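Long-range contacts in metallo-beta-lactamase domain-containing protein (Enterococcus faecalis, PDB 2AZ4), which is a zinc-binding protein of the metallo-beta-lactamase fold whose function is not established, and which may act as an RNA-binding exonuclease: residues V280-M285 and Y300-G305; N253-F258 and D337-G342; L344-D349 and V375-S380. All blocks are in the same frame, centred on the assembly; numbering follows the deposited sequence.

All three contacts lie on one six-stranded parallel sheet, apart from the two sheets of the metallo-beta-lactamase fold. Contact 2 opens at Asn253, on the way into strand 256-260, and closes a long loop at 337-342. Contact 1 falls within that loop: it joins the end of strand 278-282 to the edge strand 298-300. Contact 3 follows in series. It pairs strand 344-348 with the opposite edge strand, 373-376. Contacts 1 and 2 touch where Leu281 packs on the ring of Phe258. Contacts 2 and 3 share neighbouring strands, and the backbones of Gln255 and Thr257 meet those of Leu344 and Ile346.

Contact 1: residues V280-M285 and Y300-G305; sequences VLEANM and YYAESG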
ATOM      1  N   VAL A 280      20.325   6.204 -11.626  1.00 17.41           N
ATOM      2  CA  VAL A 280      20.729   6.943 -10.423  1.00 17.05           C
ATOM      3  C   VAL A 280      19.470   7.297  -9.631  1.00 16.66           C
ATOM      4  O   VAL A 280      18.558   7.940 -10.148  1.00 17.68           O
ATOM      5  CB  VAL A 280      21.549   8.231 -10.772  1.00 16.38           C
ATOM      6  CG1 VAL A 280      22.144   8.855  -9.523  1.00 15.49           C
ATOM      7  CG2 VAL A 280      22.661   7.906 -11.746  1.00 15.61           C
ATOM      8  N   LEU A 281      19.410   6.872  -8.386  1.00 16.88           N
ATOM      9  CA  LEU A 281      18.221   7.131  -7.565  1.00 17.00           C
ATOM     10  C   LEU A 281      18.488   8.217  -6.504  1.00 17.96           C
ATOM     11  O   LEU A 281      19.641   8.479  -6.147  1.00 18.09           O
ATOM     12  CB  LEU A 281      17.724   5.838  -6.889  1.00 16.64           C
ATOM     13  CG  LEU A 281      17.275   4.619  -7.736  1.00 16.34           C
ATOM     14  CD1 LEU A 281      16.730   3.433  -6.908  1.00 12.34           C
ATOM     15  CD2 LEU A 281      16.237   5.013  -8.788  1.00 13.78           C
ATOM     16  N   GLU A 282      17.419   8.828  -5.999  1.00 17.38           N
ATOM     17  CA  GLU A 282      17.534   9.688  -4.837  1.00 17.91           C
ATOM     18  C   GLU A 282      18.038   8.802  -3.700  1.00 17.06           C
ATOM     19  O   GLU A 282      17.719   7.625  -3.665  1.00 17.26           O
ATOM     20  CB  GLU A 282      16.165  10.314  -4.519  1.00 18.26           C
ATOM     21  CG  GLU A 282      16.174  11.261  -3.322  1.00 19.72           C
ATOM     22  CD  GLU A 282      15.918  10.516  -2.024  1.00 23.92           C
ATOM     23  OE1 GLU A 282      15.318   9.431  -2.102  1.00 25.90           O
ATOM     24  OE2 GLU A 282      16.323  10.979  -0.934  1.00 24.72           O
ATOM     25  N   ALA A 283      18.823   9.361  -2.776  1.00 16.77           N
ATOM     26  CA  ALA A 283      19.543   8.561  -1.765  1.00 16.24           C
ATOM     27  C   ALA A 283      18.692   7.655  -0.874  1.00 16.48           C
ATOM     28  O   ALA A 283      19.085   6.507  -0.601  1.00 16.55           O
ATOM     29  CB  ALA A 283      20.480   9.438  -0.923  1.00 15.87           C
ATOM     30  N   ASN A 284      17.542   8.153  -0.425  1.00 16.99           N
ATOM     31  CA  ASN A 284      16.670   7.393   0.488  1.00 16.79           C
ATOM     32  C   ASN A 284      16.064   6.214  -0.232  1.00 16.26           C
ATOM     33  O   ASN A 284      15.865   5.159   0.360  1.00 16.93           O
ATOM     34  CB  ASN A 284      15.570   8.283   1.107  1.00 16.61           C
ATOM     35  CG  ASN A 284      16.138   9.306   2.104  1.00 17.91           C
ATOM     36  OD1 ASN A 284      16.458   8.971   3.231  1.00 19.21           O
ATOM     37  ND2 ASN A 284      16.260  10.547   1.677  1.00 19.10           N
ATOM     38  N   MET A 285      15.787   6.378  -1.523  1.00 16.64           N
ATOM     39  CA  MET A 285      15.315   5.268  -2.348  1.00 15.90           C
ATOM     40  C   MET A 285      16.418   4.206  -2.546  1.00 16.87           C
ATOM     41  O   MET A 285      16.149   2.994  -2.468  1.00 17.02           O
ATOM     42  CB  MET A 285      14.756   5.744  -3.695  1.00 16.23           C
ATOM     43  CG  MET A 285      13.973   4.649  -4.456  1.00 15.12           C
ATOM     44  SD  MET A 285      12.425   4.153  -3.611  1.00 13.14           S
ATOM     45  CE  MET A 285      12.624   2.377  -3.699  1.00 15.06           C
ATOM     46  N   TYR A 300      21.968  10.169  -5.702  1.00 16.98           N
ATOM     47  CA  TYR A 300      22.262  11.557  -5.363  1.00 16.55           C
ATOM     48  C   TYR A 300      21.442  11.927  -4.134  1.00 16.41           C
ATOM     49  O   TYR A 300      20.377  11.339  -3.866  1.00 16.37           O
ATOM     50  CB  TYR A 300      21.992  12.511  -6.536  1.00 16.72           C
ATOM     51  CG  TYR A 300      20.539  12.773  -6.785  1.00 16.61           C
ATOM     52  CD1 TYR A 300      19.962  13.993  -6.437  1.00 16.88           C
ATOM     53  CD2 TYR A 300      19.722  11.778  -7.352  1.00 17.29           C
ATOM     54  CE1 TYR A 300      18.614  14.227  -6.672  1.00 15.14           C
ATOM     55  CE2 TYR A 300      18.378  11.998  -7.579  1.00 16.25           C
ATOM     56  CZ  TYR A 300      17.830  13.212  -7.230  1.00 15.56           C
ATOM     57  OH  TYR A 300      16.493  13.430  -7.435  1.00 16.44           O
ATOM     58  N   TYR A 301      21.969  12.874  -3.371  1.00 16.01           N
ATOM     59  CA  TYR A 301      21.265  13.422  -2.224  1.00 17.00           C
ATOM     60  C   TYR A 301      20.376  14.577  -2.619  1.00 17.66           C
ATOM     61  O   TYR A 301      20.819  15.526  -3.271  1.00 17.42           O
ATOM     62  CB  TYR A 301      22.261  13.897  -1.182  1.00 16.68           C
ATOM     63  CG  TYR A 301      22.878  12.768  -0.418  1.00 16.62           C
ATOM     64  CD1 TYR A 301      22.133  12.080   0.551  1.00 18.74           C
ATOM     65  CD2 TYR A 301      24.204  12.409  -0.620  1.00 17.64           C
ATOM     66  CE1 TYR A 301      22.688  11.039   1.276  1.00 16.95           C
ATOM     67  CE2 TYR A 301      24.784  11.363   0.111  1.00 18.65           C
ATOM     68  CZ  TYR A 301      23.994  10.691   1.062  1.00 17.92           C
ATOM     69  OH  TYR A 301      24.519   9.662   1.784  1.00 19.20           O
ATOM     70  N   ALA A 302      19.111  14.495  -2.217  1.00 19.01           N
ATOM     71  CA  ALA A 302      18.189  15.613  -2.367  1.00 20.24           C
ATOM     72  C   ALA A 302      18.001  16.308  -1.011  1.00 21.12           C
ATOM     73  O   ALA A 302      17.162  17.190  -0.862  1.00 21.52           O
ATOM     74  CB  ALA A 302      16.866  15.121  -2.919  1.00 20.15           C
ATOM     75  N   GLU A 303      18.794  15.902  -0.025  1.00 22.06           N
ATOM     76  CA  GLU A 303      18.729  16.465   1.320  1.00 23.64           C
ATOM     77  C   GLU A 303      20.158  16.597   1.853  1.00 23.59           C
ATOM     78  O   GLU A 303      21.090  16.023   1.296  1.00 23.04           O
ATOM     79  CB  GLU A 303      17.867  15.572   2.231  1.00 23.79           C
ATOM     80  CG  GLU A 303      16.366  15.526   1.805  1.00 25.68           C
ATOM     81  CD  GLU A 303      15.530  14.379   2.420  1.00 27.21           C
ATOM     82  OE1 GLU A 303      15.938  13.764   3.434  1.00 28.98           O
ATOM     83  OE2 GLU A 303      14.426  14.109   1.860  1.00 33.07           O
ATOM     84  N   SER A 304      20.328  17.364   2.922  1.00 24.43           N
ATOM     85  CA  SER A 304      21.629  17.501   3.561  1.00 25.07           C
ATOM     86  C   SER A 304      21.982  16.306   4.467  1.00 26.16           C
ATOM     87  O   SER A 304      21.116  15.563   4.919  1.00 26.77           O
ATOM     88  CB  SER A 304      21.737  18.844   4.295  1.00 25.16           C
ATOM     89  OG  SER A 304      21.661  19.917   3.357  1.00 23.26           O
ATOM     90  N   GLY A 305      23.267  16.113   4.715  1.00 27.18           N
ATOM     91  CA  GLY A 305      23.703  14.996   5.531  1.00 28.24           C
ATOM     92  C   GLY A 305      24.030  13.794   4.670  1.00 28.68           C
ATOM     93  O   GLY A 305      24.066  13.889   3.435  1.00 29.27           O
TER
HETATM   94  O   HOH W   1      18.296  12.536  -0.335  1.00 25.38           O
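Tyr300, Glu282 and Ala283 have the most surface buried here, where edge strand 298-300 ends beside the turn from strand 278-282 into helix 283-293. Tyr300 pairs in parallel with Glu282. Its N donates to Leu281 O at 2.9 Å, and its O accepts a weak, bent bond from Ala283 N. Tyr300 CG takes the crowded position between its own N and carbonyl carbon (chi1 75°). This brings CE2 against the backbone of Glu282, 3.7 Å from Glu282 N. The phenol OH goes on to Gln331 O of strand 328-331. Ala283 CB touches the ring of Tyr301, 3.4 Å from Tyr301 CD1.

Glu282 is the N-cap of helix 283-293. Its CG is anti to N, and the chain then bends at chi2 (-88°), turning the carboxylate back over the first turn. OE1 accepts from Met285 N. OE2 accepts from Asn284 N and, through its syn lone pair, from Asn284 ND2 at 2.6 Å. A water bridges OE2 to Ala302 N. Glu303 OE2 lies 4.6 Å from Glu282 OE2, but it is salt-bridged to Arg125. The helix N terminus and these donors should stabilise Glu282 as a carboxylate.

Contact 2: residues N253-F258 and D337-G342; sequences NRQITF and DNLQEG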
ATOM      1  N   ASN A 253      19.886  10.732 -27.051  1.00 26.59           N
ATOM      2  CA  ASN A 253      20.538  12.026 -26.828  1.00 26.67           C
ATOM      3  C   ASN A 253      19.518  13.002 -26.266  1.00 25.34           C
ATOM      4  O   ASN A 253      18.903  13.787 -27.002  1.00 25.53           O
ATOM      5  CB  ASN A 253      21.153  12.547 -28.143  1.00 27.29           C
ATOM      6  CG  ASN A 253      21.985  13.805 -27.947  1.00 30.72           C
ATOM      7  OD1 ASN A 253      22.384  14.135 -26.829  1.00 34.13           O
ATOM      8  ND2 ASN A 253      22.260  14.515 -29.052  1.00 33.41           N
ATOM      9  N   ARG A 254      19.308  12.913 -24.956  1.00 23.51           N
ATOM     10  CA  ARG A 254      18.207  13.576 -24.311  1.00 21.99           C
ATOM     11  C   ARG A 254      18.262  13.274 -22.801  1.00 21.34           C
ATOM     12  O   ARG A 254      18.520  12.140 -22.374  1.00 21.17           O
ATOM     13  CB  ARG A 254      16.880  13.075 -24.899  1.00 22.20           C
ATOM     14  CG  ARG A 254      15.633  13.878 -24.480  1.00 21.81           C
ATOM     15  CD  ARG A 254      14.391  13.367 -25.180  1.00 22.48           C
ATOM     16  NE  ARG A 254      13.293  14.324 -25.069  1.00 25.07           N
ATOM     17  CZ  ARG A 254      12.041  14.121 -25.472  1.00 24.43           C
ATOM     18  NH1 ARG A 254      11.672  12.983 -26.041  1.00 23.45           N
ATOM     19  NH2 ARG A 254      11.157  15.083 -25.309  1.00 28.63           N
ATOM     20  N   GLN A 255      18.026  14.290 -21.998  1.00 19.98           N
ATOM     21  CA  GLN A 255      17.848  14.053 -20.580  1.00 19.36           C
ATOM     22  C   GLN A 255      16.598  13.211 -20.388  1.00 18.08           C
ATOM     23  O   GLN A 255      15.545  13.513 -20.957  1.00 18.39           O
ATOM     24  CB  GLN A 255      17.742  15.364 -19.806  1.00 19.27           C
ATOM     25  CG  GLN A 255      17.531  15.163 -18.312  1.00 19.51           C
ATOM     26  CD  GLN A 255      17.685  16.470 -17.543  1.00 20.82           C
ATOM     27  OE1 GLN A 255      16.828  17.321 -17.610  1.00 24.38           O
ATOM     28  NE2 GLN A 255      18.774  16.611 -16.804  1.00 23.06           N
ATOM     29  N   ILE A 256      16.735  12.125 -19.631  1.00 17.59           N
ATOM     30  CA  ILE A 256      15.564  11.315 -19.240  1.00 17.89           C
ATOM     31  C   ILE A 256      15.544  11.103 -17.731  1.00 16.65           C
ATOM     32  O   ILE A 256      16.531  10.661 -17.155  1.00 16.13           O
ATOM     33  CB  ILE A 256      15.540   9.931 -19.914  1.00 17.29           C
ATOM     34  CG1 ILE A 256      15.770  10.065 -21.433  1.00 19.38           C
ATOM     35  CG2 ILE A 256      14.190   9.225 -19.600  1.00 18.29           C
ATOM     36  CD1 ILE A 256      15.897   8.725 -22.150  1.00 18.78           C
ATOM     37  N   THR A 257      14.401  11.390 -17.119  1.00 16.87           N
ATOM     38  CA  THR A 257      14.232  11.249 -15.679  1.00 17.32           C
ATOM     39  C   THR A 257      12.913  10.550 -15.407  1.00 16.82           C
ATOM     40  O   THR A 257      12.071  10.439 -16.300  1.00 17.22           O
ATOM     41  CB  THR A 257      14.273  12.626 -14.959  1.00 17.74           C
ATOM     42  OG1 THR A 257      13.239  13.457 -15.473  1.00 18.09           O
ATOM     43  CG2 THR A 257      15.609  13.319 -15.191  1.00 18.96           C
ATOM     44  N   PHE A 258      12.720  10.087 -14.181  1.00 15.91           N
ATOM     45  CA  PHE A 258      11.501   9.387 -13.849  1.00 15.25           C
ATOM     46  C   PHE A 258      11.244   9.522 -12.363  1.00 14.97           C
ATOM     47  O   PHE A 258      12.087  10.033 -11.625  1.00 15.31           O
ATOM     48  CB  PHE A 258      11.624   7.901 -14.241  1.00 15.22           C
ATOM     49  CG  PHE A 258      12.437   7.081 -13.268  1.00 15.34           C
ATOM     50  CD1 PHE A 258      11.810   6.202 -12.401  1.00 14.50           C
ATOM     51  CD2 PHE A 258      13.824   7.217 -13.202  1.00 17.86           C
ATOM     52  CE1 PHE A 258      12.557   5.452 -11.486  1.00 17.13           C
ATOM     53  CE2 PHE A 258      14.583   6.471 -12.285  1.00 17.25           C
ATOM     54  CZ  PHE A 258      13.948   5.591 -11.440  1.00 18.55           C
ATOM     55  N   ASP A 337      12.151  22.689 -12.030  1.00 19.14           N
ATOM     56  CA  ASP A 337      12.517  23.873 -12.841  1.00 19.70           C
ATOM     57  C   ASP A 337      13.966  23.789 -13.343  1.00 19.13           C
ATOM     58  O   ASP A 337      14.367  24.535 -14.234  1.00 19.40           O
ATOM     59  CB  ASP A 337      12.205  25.168 -12.063  1.00 20.34           C
ATOM     60  CG  ASP A 337      12.486  26.448 -12.856  1.00 24.19           C
ATOM     61  OD1 ASP A 337      11.951  26.608 -13.987  1.00 27.10           O
ATOM     62  OD2 ASP A 337      13.225  27.319 -12.322  1.00 27.43           O
ATOM     63  N   ASN A 338      14.735  22.830 -12.818  1.00 18.80           N
ATOM     64  CA  ASN A 338      16.141  22.642 -13.245  1.00 18.85           C
ATOM     65  C   ASN A 338      16.357  21.651 -14.379  1.00 19.23           C
ATOM     66  O   ASN A 338      17.463  21.546 -14.911  1.00 19.59           O
ATOM     67  CB  ASN A 338      17.011  22.239 -12.057  1.00 18.28           C
ATOM     68  CG  ASN A 338      17.207  23.379 -11.075  1.00 18.51           C
ATOM     69  OD1 ASN A 338      17.225  24.543 -11.462  1.00 20.46           O
ATOM     70  ND2 ASN A 338      17.362  23.046  -9.808  1.00 18.16           N
ATOM     71  N   LEU A 339      15.310  20.914 -14.732  1.00 20.01           N
ATOM     72  CA  LEU A 339      15.395  19.917 -15.797  1.00 20.76           C
ATOM     73  C   LEU A 339      15.556  20.651 -17.096  1.00 21.27           C
ATOM     74  O   LEU A 339      15.140  21.798 -17.221  1.00 20.99           O
ATOM     75  CB  LEU A 339      14.123  19.052 -15.839  1.00 20.66           C
ATOM     76  CG  LEU A 339      13.822  18.093 -14.677  1.00 19.79           C
ATOM     77  CD1 LEU A 339      12.496  17.391 -14.893  1.00 18.57           C
ATOM     78  CD2 LEU A 339      14.942  17.072 -14.488  1.00 21.31           C
ATOM     79  N   GLN A 340      16.139  19.984 -18.076  1.00 21.98           N
ATOM     80  CA  GLN A 340      16.388  20.623 -19.340  1.00 22.60           C
ATOM     81  C   GLN A 340      15.121  20.760 -20.173  1.00 23.23           C
ATOM     82  O   GLN A 340      14.258  19.876 -20.177  1.00 22.32           O
ATOM     83  CB  GLN A 340      17.427  19.837 -20.119  1.00 22.95           C
ATOM     84  CG  GLN A 340      18.712  19.634 -19.366  1.00 24.59           C
ATOM     85  CD  GLN A 340      19.594  18.616 -20.035  1.00 24.52           C
ATOM     86  OE1 GLN A 340      19.440  18.320 -21.225  1.00 24.76           O
ATOM     87  NE2 GLN A 340      20.530  18.076 -19.282  1.00 24.86           N
ATOM     88  N   GLU A 341      15.030  21.893 -20.870  1.00 23.37           N
ATOM     89  CA  GLU A 341      14.035  22.102 -21.906  1.00 24.98           C
ATOM     90  C   GLU A 341      14.168  21.024 -22.978  1.00 24.01           C
ATOM     91  O   GLU A 341      15.280  20.723 -23.463  1.00 24.57           O
ATOM     92  CB  GLU A 341      14.201  23.512 -22.501  1.00 25.98           C
ATOM     93  CG  GLU A 341      13.166  23.909 -23.522  1.00 30.10           C
ATOM     94  CD  GLU A 341      12.953  25.426 -23.589  1.00 38.35           C
ATOM     95  OE1 GLU A 341      13.280  26.140 -22.592  1.00 40.21           O
ATOM     96  OE2 GLU A 341      12.441  25.902 -24.641  1.00 40.85           O
ATOM     97  N   GLY A 342      13.030  20.431 -23.334  1.00 23.28           N
ATOM     98  CA  GLY A 342      12.991  19.376 -24.337  1.00 23.03           C
ATOM     99  C   GLY A 342      13.275  17.982 -23.795  1.00 22.38           C
ATOM    100  O   GLY A 342      13.342  17.006 -24.563  1.00 22.40           O
TER
HETATM  101  O   HOH W   2      17.551  16.995 -22.886  1.00 33.05           O
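The end of the six-stranded parallel sheet at which strand 256-260 begins is the setting: the approach to that strand meets the loop that leads from strand 328-331 to strand 344-348. The two segments run roughly against each other but form no beta bridge, and the side chains of 253-258 bond the backbone of the loop. Gln255 has the most surface buried. Its chain is extended, with CG anti to N (chi1 179°), and reaches straight at the loop. Gln255 OE1 accepts from Gln340 N at 2.8 Å, almost linearly (177°) and in the carbonyl plane. The Gln340 side chain crosses that of Gln255 obliquely, their amide planes 37° apart. Gln340 NE2 turns to Leu322 O. On the other branch, Gln340 OE1 accepts a hydrogen bond from a water, which in turn accepts from Gln255 N at 2.9 Å.

Arg254 extends from CG to NE and comes side-on to the carbonyl of Gly342. NE donates to Gly342 O at 2.7 Å, in the carbonyl plane. NH2 reaches the same oxygen at 3.0 Å, from above that plane. NH2 also bonds Thr373 OG1, and NH1 bonds Asn251 OD1. Leu339 CD2 meets Thr257 CG2 tip to tip at 3.9 Å. The loop is therefore held by its backbone, and several partners fix the rotation of the guanidinium, whose charge probably strengthens its double grip on Gly342 O.

Contact 3: residues L344-D349 and V375-S380; sequences LYIHSD and VRLACS
Ser348 sets its OG anti to the backbone N (chi1 -170°), and Asp349 turns its CG anti to the carbonyl carbon (chi1 -65°). Both polar groups thus reach across to residues 377-379. The contact is the parallel pair of a beta-alpha-beta unit, strand 344-348, helix 358-369 and strand 373-376, at the edge of the six-stranded sheet.

Ile346 pairs with Val375, and His347 with Arg376. Val375 N donates to Tyr345 O at 3.0 Å. His347 N donates to Val375 O at 2.7 Å. Both bonds run nearly along the C=O axis. Leu377 N then meets His347 O at 2.9 Å, from above the carbonyl plane. On the face of Ile346 and Val375 the packing is apolar. Ile346 and Leu377 lie side by side and point the same way, with Ile346 CG2 3.8 Å from Leu377 CB. The side chains of Leu344 and Val375 cross obliquely, Leu344 CD1 touching Val375 CG2. Leu240 of helix 237-249 packs on Leu377 and Ser348. On the other face, Arg376 holds an extended chain until its guanidinium turns off the end, and NH1 bonds Leu353 O and Tyr360 OH.

Further along, side chains continue the link. Ser348 OG donates to Leu377 O at 2.9 Å. The Asp349 carboxylate receives Arg267 in a salt bridge at OD2. Arg267 also bonds Cys379 O, so it probably eases the approach of the two acceptors OD2 and Cys379 O. This end of the contact lies near the metal centre, with the Asp349 side chain about 11 Å from a zinc ion. Cys379 N donates to the syn lone pair of Asp349 OD2 at 2.9 Å, nearly straight at 172°.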
ATOM      1  N   LEU A 344      12.730  14.444 -21.269  1.00 20.01           N
ATOM      2  CA  LEU A 344      11.655  13.472 -21.112  1.00 19.26           C
ATOM      3  C   LEU A 344      11.530  13.118 -19.643  1.00 18.85           C
ATOM      4  O   LEU A 344      12.520  12.833 -18.996  1.00 19.44           O
ATOM      5  CB  LEU A 344      11.962  12.217 -21.933  1.00 19.37           C
ATOM      6  CG  LEU A 344      10.970  11.035 -21.914  1.00 18.80           C
ATOM      7  CD1 LEU A 344       9.576  11.454 -22.400  1.00 16.66           C
ATOM      8  CD2 LEU A 344      11.552   9.847 -22.743  1.00 18.74           C
ATOM      9  N   TYR A 345      10.315  13.172 -19.119  1.00 18.76           N
ATOM     10  CA  TYR A 345      10.050  12.752 -17.743  1.00 17.92           C
ATOM     11  C   TYR A 345       8.989  11.651 -17.745  1.00 17.66           C
ATOM     12  O   TYR A 345       7.919  11.802 -18.312  1.00 17.57           O
ATOM     13  CB  TYR A 345       9.614  13.938 -16.871  1.00 17.94           C
ATOM     14  CG  TYR A 345       9.034  13.506 -15.533  1.00 16.55           C
ATOM     15  CD1 TYR A 345       9.856  12.961 -14.538  1.00 15.80           C
ATOM     16  CD2 TYR A 345       7.670  13.608 -15.274  1.00 17.50           C
ATOM     17  CE1 TYR A 345       9.321  12.546 -13.309  1.00 14.74           C
ATOM     18  CE2 TYR A 345       7.136  13.194 -14.043  1.00 15.13           C
ATOM     19  CZ  TYR A 345       7.969  12.663 -13.083  1.00 13.79           C
ATOM     20  OH  TYR A 345       7.451  12.242 -11.879  1.00 18.04           O
ATOM     21  N   ILE A 346       9.302  10.547 -17.084  1.00 18.17           N
ATOM     22  CA  ILE A 346       8.427   9.387 -17.051  1.00 17.69           C
ATOM     23  C   ILE A 346       7.822   9.289 -15.666  1.00 17.10           C
ATOM     24  O   ILE A 346       8.524   9.080 -14.682  1.00 16.71           O
ATOM     25  CB  ILE A 346       9.181   8.102 -17.421  1.00 18.27           C
ATOM     26  CG1 ILE A 346       9.735   8.222 -18.851  1.00 17.52           C
ATOM     27  CG2 ILE A 346       8.260   6.886 -17.276  1.00 17.72           C
ATOM     28  CD1 ILE A 346      10.988   7.358 -19.069  1.00 17.87           C
ATOM     29  N   HIS A 347       6.511   9.492 -15.612  1.00 16.86           N
ATOM     30  CA  HIS A 347       5.770   9.505 -14.367  1.00 17.05           C
ATOM     31  C   HIS A 347       5.175   8.119 -14.142  1.00 16.96           C
ATOM     32  O   HIS A 347       4.221   7.734 -14.814  1.00 17.24           O
ATOM     33  CB  HIS A 347       4.666  10.561 -14.457  1.00 16.83           C
ATOM     34  CG  HIS A 347       4.175  11.027 -13.127  1.00 17.16           C
ATOM     35  ND1 HIS A 347       2.858  10.921 -12.740  1.00 21.01           N
ATOM     36  CD2 HIS A 347       4.834  11.565 -12.078  1.00 15.47           C
ATOM     37  CE1 HIS A 347       2.717  11.414 -11.522  1.00 18.17           C
ATOM     38  NE2 HIS A 347       3.905  11.802 -11.094  1.00 20.53           N
ATOM     39  N   SER A 348       5.745   7.364 -13.208  1.00 17.10           N
ATOM     40  CA  SER A 348       5.383   5.954 -13.050  1.00 17.17           C
ATOM     41  C   SER A 348       4.794   5.690 -11.674  1.00 17.32           C
ATOM     42  O   SER A 348       5.473   5.183 -10.754  1.00 17.30           O
ATOM     43  CB  SER A 348       6.596   5.058 -13.300  1.00 17.13           C
ATOM     44  OG  SER A 348       6.194   3.708 -13.376  1.00 19.58           O
ATOM     45  N   ASP A 349       3.517   6.044 -11.541  1.00 17.65           N
ATOM     46  CA  ASP A 349       2.776   5.924 -10.287  1.00 17.68           C
ATOM     47  C   ASP A 349       3.335   6.715  -9.113  1.00 18.10           C
ATOM     48  O   ASP A 349       3.048   6.416  -7.947  1.00 17.66           O
ATOM     49  CB  ASP A 349       2.556   4.453  -9.935  1.00 17.51           C
ATOM     50  CG  ASP A 349       1.668   3.754 -10.956  1.00 19.08           C
ATOM     51  OD1 ASP A 349       0.511   4.182 -11.112  1.00 20.29           O
ATOM     52  OD2 ASP A 349       2.137   2.822 -11.620  1.00 19.75           O
ATOM     53  N   VAL A 375       5.261  11.731 -19.681  1.00 22.89           N
ATOM     54  CA  VAL A 375       4.740  10.428 -20.061  1.00 23.24           C
ATOM     55  C   VAL A 375       4.236   9.711 -18.838  1.00 23.05           C
ATOM     56  O   VAL A 375       4.986   9.478 -17.898  1.00 22.61           O
ATOM     57  CB  VAL A 375       5.785   9.579 -20.826  1.00 24.00           C
ATOM     58  CG1 VAL A 375       5.242   8.174 -21.104  1.00 23.93           C
ATOM     59  CG2 VAL A 375       6.125  10.248 -22.141  1.00 24.14           C
ATOM     60  N   ARG A 376       2.949   9.388 -18.856  1.00 22.67           N
ATOM     61  CA  ARG A 376       2.350   8.584 -17.828  1.00 23.00           C
ATOM     62  C   ARG A 376       2.601   7.100 -18.113  1.00 23.17           C
ATOM     63  O   ARG A 376       2.126   6.544 -19.117  1.00 23.06           O
ATOM     64  CB  ARG A 376       0.861   8.883 -17.714  1.00 23.38           C
ATOM     65  CG  ARG A 376       0.246   8.314 -16.440  1.00 26.29           C
ATOM     66  CD  ARG A 376      -1.210   8.707 -16.266  1.00 29.33           C
ATOM     67  NE  ARG A 376      -1.788   7.923 -15.176  1.00 32.34           N
ATOM     68  CZ  ARG A 376      -1.748   8.282 -13.895  1.00 33.82           C
ATOM     69  NH1 ARG A 376      -1.176   9.433 -13.545  1.00 32.41           N
ATOM     70  NH2 ARG A 376      -2.279   7.491 -12.965  1.00 33.96           N
ATOM     71  N   LEU A 377       3.380   6.466 -17.242  1.00 22.28           N
ATOM     72  CA  LEU A 377       3.666   5.042 -17.411  1.00 22.20           C
ATOM     73  C   LEU A 377       3.214   4.329 -16.139  1.00 22.02           C
ATOM     74  O   LEU A 377       4.010   4.084 -15.229  1.00 22.44           O
ATOM     75  CB  LEU A 377       5.159   4.811 -17.735  1.00 22.25           C
ATOM     76  CG  LEU A 377       5.626   3.405 -18.153  1.00 22.73           C
ATOM     77  CD1 LEU A 377       5.114   3.028 -19.562  1.00 24.99           C
ATOM     78  CD2 LEU A 377       7.152   3.318 -18.069  1.00 22.37           C
ATOM     79  N   ALA A 378       1.918   4.041 -16.075  1.00 21.66           N
ATOM     80  CA  ALA A 378       1.296   3.547 -14.854  1.00 21.72           C
ATOM     81  C   ALA A 378       0.953   2.066 -14.947  1.00 21.29           C
ATOM     82  O   ALA A 378       0.613   1.564 -16.010  1.00 21.42           O
ATOM     83  CB  ALA A 378       0.039   4.368 -14.512  1.00 21.79           C
ATOM     84  N   CYS A 379       1.033   1.377 -13.822  1.00 20.22           N
ATOM     85  CA  CYS A 379       0.543   0.011 -13.738  1.00 19.60           C
ATOM     86  C   CYS A 379      -0.116  -0.160 -12.370  1.00 18.94           C
ATOM     87  O   CYS A 379       0.555  -0.082 -11.323  1.00 18.79           O
ATOM     88  CB  CYS A 379       1.695  -0.975 -13.930  1.00 19.52           C
ATOM     89  SG  CYS A 379       1.188  -2.711 -13.880  1.00 21.81           S
ATOM     90  N   SER A 380      -1.430  -0.348 -12.380  1.00 17.87           N
ATOM     91  CA  SER A 380      -2.194  -0.466 -11.149  1.00 17.85           C
ATOM     92  C   SER A 380      -1.682  -1.571 -10.233  1.00 17.28           C
ATOM     93  O   SER A 380      -1.335  -2.662 -10.674  1.00 16.88           O
ATOM     94  CB  SER A 380      -3.678  -0.700 -11.434  1.00 18.06           C
ATOM     95  OG  SER A 380      -4.382  -0.754 -10.202  1.00 20.29           O
TER
HETATM   96  O   HOH W   3      -0.779   6.597 -10.401  1.00 25.37           O